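Local structure of tRNA (guanosine(18)-2'-O)-methyltransferase (Aquifex aeolicus, 1ZJR) at residues K142-P147 against G162-E167; H37-I42 against L52-Y57. The protein transfers a methyl group from S-adenosyl-L-methionine to the 2'-O of guanosine 18 in a subset of tRNA species. One frame throughout, in Å; residues are numbered along the deposited sequence.

Contact 1 of 2, residues K142-P147 against G162-E167; sequences KKIVIP and GIILYE
I144 and I164 meet tip to tip, with their CD1 methyls 3.8 Å apart. I164 CG2 sits 4.1 Å from I144 CD1. I146 approaches differently: its side chain crosses that of I164 at a slant, and its CD1 lies 3.9 Å from I164 CG1. The CD1 of I146 also reaches the neighbouring helix residue, 4.2 Å from I163 CG2, a looser touch. I164 is thus the shared partner, with I144 of the strand at its end and I146, just past the strand, across its CG1. All of these contacts are apolar.

The side chain of I144 leaves the strand with CG1 between the backbone N and the carbonyl carbon (chi1 59°). CD1 then extends toward the helix. V145, between the two isoleucines, points away.

Further out, the backbone of I144 is hydrogen-bonded to A102 and W104, which fixes this strand beside 99-103. On the helix side, I164 also packs on T103, L123 and Y117, and I163 on F112.

I146 and T103 are predicted S-adenosyl-L-methionine-binding residues. L155, a third, lies close to I163. The contact therefore probably forms part of the wall of the cofactor pocket of the SPOUT methyltransferase fold, in which knotted C-terminal loops gather round the cofactor.

Contact 2 of 2, residues H37-I42 against L52-Y57; sequences HNFSAI and LYLYYY
F39 projects from the helix toward Y56 and L54 of the strand. Its CB points toward the strand, and CG is anti to the backbone N (chi1 -168°), which carries the ring across the gap between helix and sheet. The far end of the ring does the touching. F39 CE1 comes to 3.8 Å from Y56 CB and 4.1 Å from Y56 CG. The tip atom, F39 CZ, lies 3.9 Å from L54 CD1 and 4.0 Å from Y56 CD2.

The two rings form an edge-to-face pair. The edge of F39 is turned toward the face of Y56, with centroids 5.4 Å apart and planes at 67°. The two side chains cross at about a right angle. Y56 is placed for this by its first torsion, which sets CG between the backbone N and the carbonyl carbon (chi1 75°).

This is the packing of helix on strand within a beta-alpha-beta unit. Strand 26-31, helix 36-49 and strand 51-57 follow one another in the chain, and the two strands are parallel neighbours in the sheet. L54 and Y56 point toward the helix, while Y55 between them points away, where its ring meets F93 edge-to-face.

L54 comes to F39 from the opposite direction and brings its CD1 branch to the ring tip. One helical turn beyond F39, I42 packs on S158 and T161 of helix 157-174.

The Y56 side chain also packs on A64, I80 and K82, and its hydroxyl is hydrogen-bonded to the backbone O of K62.

In the fold
After helix 7-19, strand 26-31 leads into helix 36-49, and contact 2 closes the short return to strand 51-57. The chain then builds strands 79-82, 99-103, 110-111 and 121-126. Contact 1 follows, closing the chain between 147 and 162, 14 residues that include the start of helix 157-174. The two loops are in series and neither nest nor cross. Strand 51-57 lies toward one end of the parallel sheet, and 142-145 toward the other. The centres of the two contacts are about 16 Å apart. The helices bridge this distance: L165 packs on T45 and V49, and N38 is hydrogen-bonded to N156, just before helix 157-174.

Contact 1 of 2, residues K142-P147 against G162-E167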
ATOM      1  N   LYS A 142      -1.645 -11.269 -11.269  1.00 33.23           N
ATOM      2  CA  LYS A 142      -0.301 -11.791 -11.052  1.00 32.94           C
ATOM      3  C   LYS A 142      -0.203 -12.408  -9.659  1.00 32.14           C
ATOM      4  O   LYS A 142      -0.722 -11.854  -8.688  1.00 30.77           O
ATOM      5  CB  LYS A 142       0.738 -10.669 -11.176  1.00 35.48           C
ATOM      6  CG  LYS A 142       0.898 -10.077 -12.576  1.00 37.54           C
ATOM      7  CD  LYS A 142       1.568 -11.061 -13.523  1.00 40.39           C
ATOM      8  CE  LYS A 142       1.802 -10.432 -14.890  1.00 42.26           C
ATOM      9  NZ  LYS A 142       0.525  -9.979 -15.503  1.00 44.17           N
ATOM     10  N   LYS A 143       0.448 -13.566  -9.576  1.00 31.57           N
ATOM     11  CA  LYS A 143       0.663 -14.256  -8.306  1.00 33.69           C
ATOM     12  C   LYS A 143       2.174 -14.233  -8.116  1.00 31.54           C
ATOM     13  O   LYS A 143       2.904 -14.803  -8.919  1.00 32.30           O
ATOM     14  CB  LYS A 143       0.154 -15.699  -8.381  1.00 35.62           C
ATOM     15  CG  LYS A 143      -1.341 -15.805  -8.634  1.00 39.68           C
ATOM     16  CD  LYS A 143      -1.820 -17.248  -8.591  1.00 43.04           C
ATOM     17  CE  LYS A 143      -1.111 -18.101  -9.623  1.00 44.66           C
ATOM     18  NZ  LYS A 143      -1.560 -19.521  -9.559  1.00 49.28           N
ATOM     19  N   ILE A 144       2.641 -13.585  -7.054  1.00 29.65           N
ATOM     20  CA  ILE A 144       4.078 -13.450  -6.838  1.00 27.99           C
ATOM     21  C   ILE A 144       4.672 -14.027  -5.562  1.00 28.04           C
ATOM     22  O   ILE A 144       3.994 -14.202  -4.554  1.00 26.54           O
ATOM     23  CB  ILE A 144       4.491 -11.962  -6.872  1.00 28.62           C
ATOM     24  CG1 ILE A 144       3.725 -11.192  -5.783  1.00 27.25           C
ATOM     25  CG2 ILE A 144       4.217 -11.372  -8.252  1.00 28.66           C
ATOM     26  CD1 ILE A 144       4.203  -9.762  -5.563  1.00 25.94           C
ATOM     27  N   VAL A 145       5.966 -14.313  -5.630  1.00 26.87           N
ATOM     28  CA  VAL A 145       6.709 -14.817  -4.484  1.00 28.13           C
ATOM     29  C   VAL A 145       8.050 -14.121  -4.487  1.00 27.10           C
ATOM     30  O   VAL A 145       8.483 -13.599  -5.520  1.00 26.82           O
ATOM     31  CB  VAL A 145       6.976 -16.343  -4.555  1.00 29.24           C
ATOM     32  CG1 VAL A 145       5.702 -17.112  -4.289  1.00 30.44           C
ATOM     33  CG2 VAL A 145       7.559 -16.708  -5.909  1.00 29.92           C
ATOM     34  N   ILE A 146       8.691 -14.099  -3.326  1.00 25.99           N
ATOM     35  CA  ILE A 146      10.014 -13.512  -3.177  1.00 25.80           C
ATOM     36  C   ILE A 146      10.947 -14.717  -3.032  1.00 26.04           C
ATOM     37  O   ILE A 146      10.678 -15.618  -2.239  1.00 25.72           O
ATOM     38  CB  ILE A 146      10.092 -12.633  -1.910  1.00 27.88           C
ATOM     39  CG1 ILE A 146       9.150 -11.428  -2.053  1.00 29.33           C
ATOM     40  CG2 ILE A 146      11.531 -12.159  -1.690  1.00 26.76           C
ATOM     41  CD1 ILE A 146       9.058 -10.563  -0.789  1.00 28.01           C
ATOM     42  N   PRO A 147      12.046 -14.761  -3.804  1.00 26.75           N
ATOM     43  CA  PRO A 147      12.969 -15.898  -3.708  1.00 27.69           C
ATOM     44  C   PRO A 147      13.539 -16.116  -2.306  1.00 28.13           C
ATOM     45  O   PRO A 147      13.957 -15.167  -1.643  1.00 25.99           O
ATOM     46  CB  PRO A 147      14.045 -15.561  -4.745  1.00 27.78           C
ATOM     47  CG  PRO A 147      14.036 -14.069  -4.786  1.00 29.77           C
ATOM     48  CD  PRO A 147      12.556 -13.744  -4.742  1.00 26.19           C
ATOM     49  N   GLY A 162       7.781  -4.289   2.089  1.00 24.67           N
ATOM     50  CA  GLY A 162       8.777  -3.282   1.773  1.00 23.39           C
ATOM     51  C   GLY A 162       9.640  -3.685   0.587  1.00 24.22           C
ATOM     52  O   GLY A 162       9.978  -2.860  -0.262  1.00 23.68           O
ATOM     53  N   ILE A 163      10.014  -4.959   0.529  1.00 23.98           N
ATOM     54  CA  ILE A 163      10.847  -5.454  -0.566  1.00 24.24           C
ATOM     55  C   ILE A 163      10.127  -5.289  -1.902  1.00 24.75           C
ATOM     56  O   ILE A 163      10.700  -4.799  -2.880  1.00 22.37           O
ATOM     57  CB  ILE A 163      11.194  -6.944  -0.347  1.00 26.04           C
ATOM     58  CG1 ILE A 163      12.133  -7.065   0.858  1.00 24.19           C
ATOM     59  CG2 ILE A 163      11.816  -7.551  -1.626  1.00 25.30           C
ATOM     60  CD1 ILE A 163      12.253  -8.472   1.423  1.00 23.73           C
ATOM     61  N   ILE A 164       8.862  -5.691  -1.936  1.00 24.42           N
ATOM     62  CA  ILE A 164       8.087  -5.589  -3.163  1.00 24.63           C
ATOM     63  C   ILE A 164       7.825  -4.135  -3.531  1.00 24.85           C
ATOM     64  O   ILE A 164       8.020  -3.742  -4.680  1.00 24.36           O
ATOM     65  CB  ILE A 164       6.752  -6.337  -3.035  1.00 26.16           C
ATOM     66  CG1 ILE A 164       7.026  -7.812  -2.708  1.00 28.86           C
ATOM     67  CG2 ILE A 164       5.959  -6.219  -4.344  1.00 26.04           C
ATOM     68  CD1 ILE A 164       5.778  -8.602  -2.295  1.00 28.36           C
ATOM     69  N   LEU A 165       7.392  -3.329  -2.565  1.00 23.82           N
ATOM     70  CA  LEU A 165       7.127  -1.924  -2.856  1.00 23.84           C
ATOM     71  C   LEU A 165       8.370  -1.177  -3.326  1.00 25.11           C
ATOM     72  O   LEU A 165       8.265  -0.221  -4.098  1.00 24.40           O
ATOM     73  CB  LEU A 165       6.528  -1.215  -1.639  1.00 23.94           C
ATOM     74  CG  LEU A 165       5.051  -1.534  -1.374  1.00 25.80           C
ATOM     75  CD1 LEU A 165       4.589  -0.800  -0.122  1.00 23.50           C
ATOM     76  CD2 LEU A 165       4.209  -1.103  -2.586  1.00 25.89           C
ATOM     77  N   TYR A 166       9.549  -1.589  -2.871  1.00 24.43           N
ATOM     78  CA  TYR A 166      10.739  -0.880  -3.325  1.00 24.97           C
ATOM     79  C   TYR A 166      11.199  -1.327  -4.705  1.00 26.45           C
ATOM     80  O   TYR A 166      11.992  -0.641  -5.356  1.00 27.06           O
ATOM     81  CB  TYR A 166      11.852  -0.941  -2.273  1.00 24.91           C
ATOM     82  CG  TYR A 166      11.816   0.314  -1.426  1.00 25.48           C
ATOM     83  CD1 TYR A 166      12.411   1.501  -1.874  1.00 24.86           C
ATOM     84  CD2 TYR A 166      11.080   0.355  -0.239  1.00 25.30           C
ATOM     85  CE1 TYR A 166      12.265   2.699  -1.160  1.00 25.63           C
ATOM     86  CE2 TYR A 166      10.929   1.543   0.478  1.00 25.85           C
ATOM     87  CZ  TYR A 166      11.520   2.708   0.015  1.00 27.19           C
ATOM     88  OH  TYR A 166      11.354   3.881   0.725  1.00 27.27           O
ATOM     89  N   GLU A 167      10.693  -2.468  -5.165  1.00 26.42           N
ATOM     90  CA  GLU A 167      11.004  -2.887  -6.525  1.00 28.21           C
ATOM     91  C   GLU A 167      10.100  -1.980  -7.368  1.00 28.34           C
ATOM     92  O   GLU A 167      10.494  -1.486  -8.429  1.00 26.02           O
ATOM     93  CB  GLU A 167      10.647  -4.355  -6.756  1.00 29.02           C
ATOM     94  CG  GLU A 167      10.632  -4.753  -8.229  1.00 32.04           C
ATOM     95  CD  GLU A 167      11.958  -4.513  -8.936  1.00 35.01           C
ATOM     96  OE1 GLU A 167      11.971  -4.556 -10.184  1.00 35.28           O
ATOM     97  OE2 GLU A 167      12.983  -4.290  -8.253  1.00 35.39           O
TER

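Contact 2 of 2, residues H37-I42 against L52-Y57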
ATOM      1  N   HIS A  37       1.952  -4.111  15.046  1.00 35.23           N
ATOM      2  CA  HIS A  37       3.326  -3.674  14.820  1.00 35.39           C
ATOM      3  C   HIS A  37       3.640  -3.841  13.330  1.00 33.69           C
ATOM      4  O   HIS A  37       4.234  -2.956  12.708  1.00 31.28           O
ATOM      5  CB  HIS A  37       4.309  -4.500  15.656  1.00 38.26           C
ATOM      6  CG  HIS A  37       5.697  -3.935  15.690  1.00 43.24           C
ATOM      7  ND1 HIS A  37       6.224  -3.185  14.660  1.00 45.80           N
ATOM      8  CD2 HIS A  37       6.679  -4.039  16.619  1.00 45.18           C
ATOM      9  CE1 HIS A  37       7.468  -2.849  14.952  1.00 45.12           C
ATOM     10  NE2 HIS A  37       7.769  -3.355  16.134  1.00 45.35           N
ATOM     11  N   ASN A  38       3.251  -4.977  12.756  1.00 30.61           N
ATOM     12  CA  ASN A  38       3.494  -5.197  11.334  1.00 28.97           C
ATOM     13  C   ASN A  38       2.638  -4.239  10.516  1.00 28.51           C
ATOM     14  O   ASN A  38       3.094  -3.684   9.523  1.00 26.15           O
ATOM     15  CB  ASN A  38       3.167  -6.636  10.918  1.00 28.65           C
ATOM     16  CG  ASN A  38       4.188  -7.642  11.419  1.00 29.88           C
ATOM     17  OD1 ASN A  38       5.335  -7.301  11.693  1.00 32.70           O
ATOM     18  ND2 ASN A  38       3.772  -8.896  11.524  1.00 29.68           N
ATOM     19  N   PHE A  39       1.391  -4.041  10.930  1.00 26.30           N
ATOM     20  CA  PHE A  39       0.522  -3.137  10.189  1.00 28.55           C
ATOM     21  C   PHE A  39       1.081  -1.708  10.179  1.00 28.39           C
ATOM     22  O   PHE A  39       1.109  -1.051   9.136  1.00 27.47           O
ATOM     23  CB  PHE A  39      -0.888  -3.116  10.779  1.00 28.59           C
ATOM     24  CG  PHE A  39      -1.887  -2.422   9.902  1.00 31.56           C
ATOM     25  CD1 PHE A  39      -2.396  -3.059   8.776  1.00 32.72           C
ATOM     26  CD2 PHE A  39      -2.278  -1.115  10.166  1.00 32.01           C
ATOM     27  CE1 PHE A  39      -3.280  -2.401   7.923  1.00 33.91           C
ATOM     28  CE2 PHE A  39      -3.162  -0.445   9.321  1.00 32.73           C
ATOM     29  CZ  PHE A  39      -3.663  -1.087   8.199  1.00 32.27           C
ATOM     30  N   SER A  40       1.533  -1.229  11.337  1.00 28.17           N
ATOM     31  CA  SER A  40       2.082   0.124  11.423  1.00 28.55           C
ATOM     32  C   SER A  40       3.329   0.267  10.559  1.00 28.33           C
ATOM     33  O   SER A  40       3.555   1.308   9.932  1.00 26.23           O
ATOM     34  CB  SER A  40       2.416   0.467  12.881  1.00 32.60           C
ATOM     35  OG  SER A  40       1.278   0.296  13.712  1.00 35.65           O
ATOM     36  N   ALA A  41       4.146  -0.781  10.530  1.00 27.17           N
ATOM     37  CA  ALA A  41       5.362  -0.763   9.731  1.00 27.33           C
ATOM     38  C   ALA A  41       4.990  -0.666   8.254  1.00 26.75           C
ATOM     39  O   ALA A  41       5.655   0.021   7.482  1.00 28.83           O
ATOM     40  CB  ALA A  41       6.184  -2.027   9.992  1.00 28.59           C
ATOM     41  N   ILE A  42       3.920  -1.353   7.865  1.00 24.99           N
ATOM     42  CA  ILE A  42       3.458  -1.325   6.485  1.00 25.45           C
ATOM     43  C   ILE A  42       2.972   0.079   6.126  1.00 26.87           C
ATOM     44  O   ILE A  42       3.201   0.555   5.015  1.00 26.98           O
ATOM     45  CB  ILE A  42       2.326  -2.359   6.260  1.00 25.69           C
ATOM     46  CG1 ILE A  42       2.930  -3.768   6.266  1.00 25.96           C
ATOM     47  CG2 ILE A  42       1.596  -2.080   4.933  1.00 24.44           C
ATOM     48  CD1 ILE A  42       1.911  -4.899   6.181  1.00 26.10           C
ATOM     49  N   LEU A  52      -0.479   6.375  -1.659  1.00 26.72           N
ATOM     50  CA  LEU A  52      -1.478   7.277  -1.093  1.00 27.97           C
ATOM     51  C   LEU A  52      -2.690   6.543  -0.523  1.00 28.75           C
ATOM     52  O   LEU A  52      -3.328   7.033   0.410  1.00 29.52           O
ATOM     53  CB  LEU A  52      -1.958   8.270  -2.159  1.00 27.34           C
ATOM     54  CG  LEU A  52      -3.015   9.286  -1.704  1.00 28.28           C
ATOM     55  CD1 LEU A  52      -2.432  10.208  -0.651  1.00 29.35           C
ATOM     56  CD2 LEU A  52      -3.497  10.090  -2.904  1.00 30.58           C
ATOM     57  N   TYR A  53      -3.010   5.380  -1.083  1.00 28.02           N
ATOM     58  CA  TYR A  53      -4.163   4.616  -0.610  1.00 27.91           C
ATOM     59  C   TYR A  53      -3.817   3.218  -0.112  1.00 27.58           C
ATOM     60  O   TYR A  53      -3.247   2.408  -0.851  1.00 24.80           O
ATOM     61  CB  TYR A  53      -5.210   4.487  -1.720  1.00 30.52           C
ATOM     62  CG  TYR A  53      -5.663   5.805  -2.304  1.00 34.28           C
ATOM     63  CD1 TYR A  53      -5.128   6.278  -3.503  1.00 37.13           C
ATOM     64  CD2 TYR A  53      -6.636   6.575  -1.663  1.00 37.24           C
ATOM     65  CE1 TYR A  53      -5.553   7.487  -4.054  1.00 39.44           C
ATOM     66  CE2 TYR A  53      -7.068   7.788  -2.204  1.00 39.06           C
ATOM     67  CZ  TYR A  53      -6.525   8.235  -3.397  1.00 40.94           C
ATOM     68  OH  TYR A  53      -6.959   9.422  -3.942  1.00 44.55           O
ATOM     69  N   LEU A  54      -4.183   2.944   1.139  1.00 26.07           N
ATOM     70  CA  LEU A  54      -3.954   1.642   1.764  1.00 26.94           C
ATOM     71  C   LEU A  54      -5.311   1.135   2.243  1.00 25.73           C
ATOM     72  O   LEU A  54      -5.956   1.778   3.071  1.00 28.51           O
ATOM     73  CB  LEU A  54      -3.037   1.785   2.988  1.00 26.95           C
ATOM     74  CG  LEU A  54      -2.190   0.612   3.519  1.00 33.32           C
ATOM     75  CD1 LEU A  54      -2.145   0.711   5.029  1.00 31.54           C
ATOM     76  CD2 LEU A  54      -2.720  -0.735   3.089  1.00 31.45           C
ATOM     77  N   TYR A  55      -5.747  -0.001   1.715  1.00 26.24           N
ATOM     78  CA  TYR A  55      -7.013  -0.604   2.118  1.00 26.96           C
ATOM     79  C   TYR A  55      -6.663  -1.823   2.947  1.00 28.44           C
ATOM     80  O   TYR A  55      -5.586  -2.396   2.779  1.00 26.91           O
ATOM     81  CB  TYR A  55      -7.817  -1.043   0.895  1.00 28.59           C
ATOM     82  CG  TYR A  55      -8.282   0.105   0.035  1.00 30.72           C
ATOM     83  CD1 TYR A  55      -7.421   0.713  -0.877  1.00 31.57           C
ATOM     84  CD2 TYR A  55      -9.580   0.603   0.150  1.00 28.90           C
ATOM     85  CE1 TYR A  55      -7.838   1.789  -1.652  1.00 31.53           C
ATOM     86  CE2 TYR A  55     -10.011   1.681  -0.626  1.00 30.51           C
ATOM     87  CZ  TYR A  55      -9.133   2.268  -1.522  1.00 31.77           C
ATOM     88  OH  TYR A  55      -9.542   3.338  -2.285  1.00 33.25           O
ATOM     89  N   TYR A  56      -7.557  -2.220   3.844  1.00 27.27           N
ATOM     90  CA  TYR A  56      -7.283  -3.388   4.666  1.00 29.33           C
ATOM     91  C   TYR A  56      -8.546  -4.139   5.064  1.00 29.81           C
ATOM     92  O   TYR A  56      -9.633  -3.564   5.150  1.00 29.80           O
ATOM     93  CB  TYR A  56      -6.497  -2.978   5.916  1.00 28.33           C
ATOM     94  CG  TYR A  56      -7.303  -2.268   6.980  1.00 31.25           C
ATOM     95  CD1 TYR A  56      -7.902  -2.982   8.022  1.00 31.93           C
ATOM     96  CD2 TYR A  56      -7.450  -0.880   6.961  1.00 30.32           C
ATOM     97  CE1 TYR A  56      -8.619  -2.330   9.017  1.00 34.03           C
ATOM     98  CE2 TYR A  56      -8.166  -0.220   7.951  1.00 34.57           C
ATOM     99  CZ  TYR A  56      -8.745  -0.951   8.980  1.00 34.78           C
ATOM    100  OH  TYR A  56      -9.431  -0.298   9.975  1.00 36.63           O
ATOM    101  N   TYR A  57      -8.380  -5.436   5.284  1.00 30.13           N
ATOM    102  CA  TYR A  57      -9.456  -6.333   5.683  1.00 32.02           C
ATOM    103  C   TYR A  57      -8.939  -7.025   6.939  1.00 34.62           C
ATOM    104  O   TYR A  57      -7.828  -7.545   6.939  1.00 31.75           O
ATOM    105  CB  TYR A  57      -9.689  -7.353   4.568  1.00 31.11           C
ATOM    106  CG  TYR A  57     -10.671  -8.464   4.887  1.00 33.37           C
ATOM    107  CD1 TYR A  57     -10.274  -9.796   4.827  1.00 30.50           C
ATOM    108  CD2 TYR A  57     -12.009  -8.187   5.167  1.00 31.71           C
ATOM    109  CE1 TYR A  57     -11.187 -10.834   5.027  1.00 33.55           C
ATOM    110  CE2 TYR A  57     -12.930  -9.212   5.371  1.00 34.39           C
ATOM    111  CZ  TYR A  57     -12.513 -10.533   5.296  1.00 34.64           C
ATOM    112  OH  TYR A  57     -13.420 -11.553   5.477  1.00 35.58           O
TER